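Local coordinates for arginase (Medicago truncatula, PDB 6VSS) that hydrolyses L-arginine to urea and L-ornithine with a pair of manganese ions, also converts agmatine to putrescine, and assembles as a homohexamer, at the interface of chains A and B. Coordinates in Å, arbitrary orientation; residue numbers count along the deposited sequence, not the author numbering. Chains: chain A/B, Arginase.

The interface of chains A and B. Residues chain A 286-287; chain B 291-292, 326-327, 330.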
# COMPACT_ATOMS: atom_id res chain seq x y z
N PRO A 286 -6.46 18.88 3.01
CA PRO A 286 -5.13 19.25 3.50
C PRO A 286 -5.12 20.55 4.31
O PRO A 286 -5.94 21.37 4.14
CB PRO A 286 -4.26 19.35 2.25
CG PRO A 286 -5.01 18.51 1.22
CD PRO A 286 -6.50 18.72 1.54
N GLY A 287 -4.18 20.66 5.24
CA GLY A 287 -4.07 21.84 6.12
C GLY A 287 -5.00 21.76 7.30
O GLY A 287 -5.56 22.82 7.62
N PHE B 291 1.45 22.17 5.38
CA PHE B 291 0.57 22.69 4.32
C PHE B 291 0.19 24.17 4.61
O PHE B 291 0.31 25.05 3.72
CB PHE B 291 -0.66 21.79 4.13
CG PHE B 291 -1.39 22.15 2.87
CD1 PHE B 291 -1.03 21.58 1.66
CD2 PHE B 291 -2.38 23.12 2.86
CE1 PHE B 291 -1.68 21.93 0.47
CE2 PHE B 291 -3.02 23.47 1.67
CZ PHE B 291 -2.66 22.88 0.48
N ARG B 292 -0.19 24.42 5.85
CA ARG B 292 -0.64 25.72 6.40
C ARG B 292 0.52 26.73 6.38
O ARG B 292 0.27 27.91 6.44
CB ARG B 292 -1.25 25.31 7.75
CG ARG B 292 -1.78 26.42 8.64
CD ARG B 292 -3.13 27.00 8.28
NE ARG B 292 -4.03 26.00 7.73
CZ ARG B 292 -5.04 26.25 6.87
NH1 ARG B 292 -5.26 27.47 6.43
NH2 ARG B 292 -5.79 25.24 6.42
N LEU B 326 -4.42 15.69 -4.28
CA LEU B 326 -5.28 16.63 -3.51
C LEU B 326 -4.43 17.78 -2.97
O LEU B 326 -4.87 18.93 -3.09
CB LEU B 326 -5.96 15.86 -2.38
CG LEU B 326 -7.24 15.12 -2.76
CD1 LEU B 326 -7.85 14.42 -1.56
CD2 LEU B 326 -8.24 16.08 -3.39
N VAL B 327 -3.25 17.47 -2.41
CA VAL B 327 -2.37 18.53 -1.92
C VAL B 327 -2.01 19.49 -3.10
O VAL B 327 -2.08 20.74 -2.98
CB VAL B 327 -1.15 17.87 -1.23
CG1 VAL B 327 -0.01 18.83 -1.08
CG2 VAL B 327 -1.51 17.21 0.12
N LYS B 330 -5.08 21.61 -4.11
CA LYS B 330 -5.33 22.69 -3.14
C LYS B 330 -4.29 23.81 -3.27
O LYS B 330 -4.68 24.96 -3.15
CB LYS B 330 -5.37 22.15 -1.72
CG LYS B 330 -5.81 23.24 -0.75
CD LYS B 330 -6.43 22.75 0.56
CE LYS B 330 -6.84 23.93 1.43
NZ LYS B 330 -7.68 23.50 2.57
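A:Pro286 and A:Gly287, on a loop of chain A, meet two helices of chain B: the N-terminal turn of helix 291-300, through B:Phe291 and B:Arg292, and helix 323-339, through B:Leu326, B:Val327 and B:Lys330. The proline ring touches side chains of both helices. Its CB stands over the centre of the B:Phe291 ring, 3.9 Å from the centroid, a CH-pi contact with one aromatic face. CG of B:Phe291 lies anti to its backbone N (chi1 -167°), which carries the ring under the proline. On the helix 323-339 side, CG of A:Pro286 packs against the CG2 branch of B:Val327 at 3.9 Å, while B:Leu326 adds a more distant contact through its backbone. The aliphatic chain of B:Lys330 runs past the proline in the opposite sense, with CD 4.1 Å from CD of A:Pro286.

Both carbonyls of the loop segment receive side-chain donors. The side-chain amine NZ of B:Lys330, at the tip of an extended chain, donates to O of A:Pro286 at 3.2 Å, a long bond whose donor is tilted 19° from the carbonyl plane. The guanidinium NH2 of B:Arg292 gives O of A:Gly287 a shorter bond of 2.7 Å, nearly straight at 164° about the hydrogen. The donor lies in the carbonyl plane, on a lone pair of the oxygen, and the acceptor also sits close to the guanidinium plane. Bends at chi2 and chi3 fold the arginine back towards this oxygen. An alanine here would probably leave the A:Gly287 carbonyl without its guanidinium partner and the glycine end of the loop less firmly held. A:Gly287 further lays its CA 3.9 Å from CD2 of B:Phe291.

Recognition thus combines apolar packing around one proline with hydrogen bonds from a lysine and an arginine, both probably charged, to two main-chain oxygens. Within the hexamer, this small patch probably helps hold neighbouring subunits together by fixing a loop of one against two helices of the next.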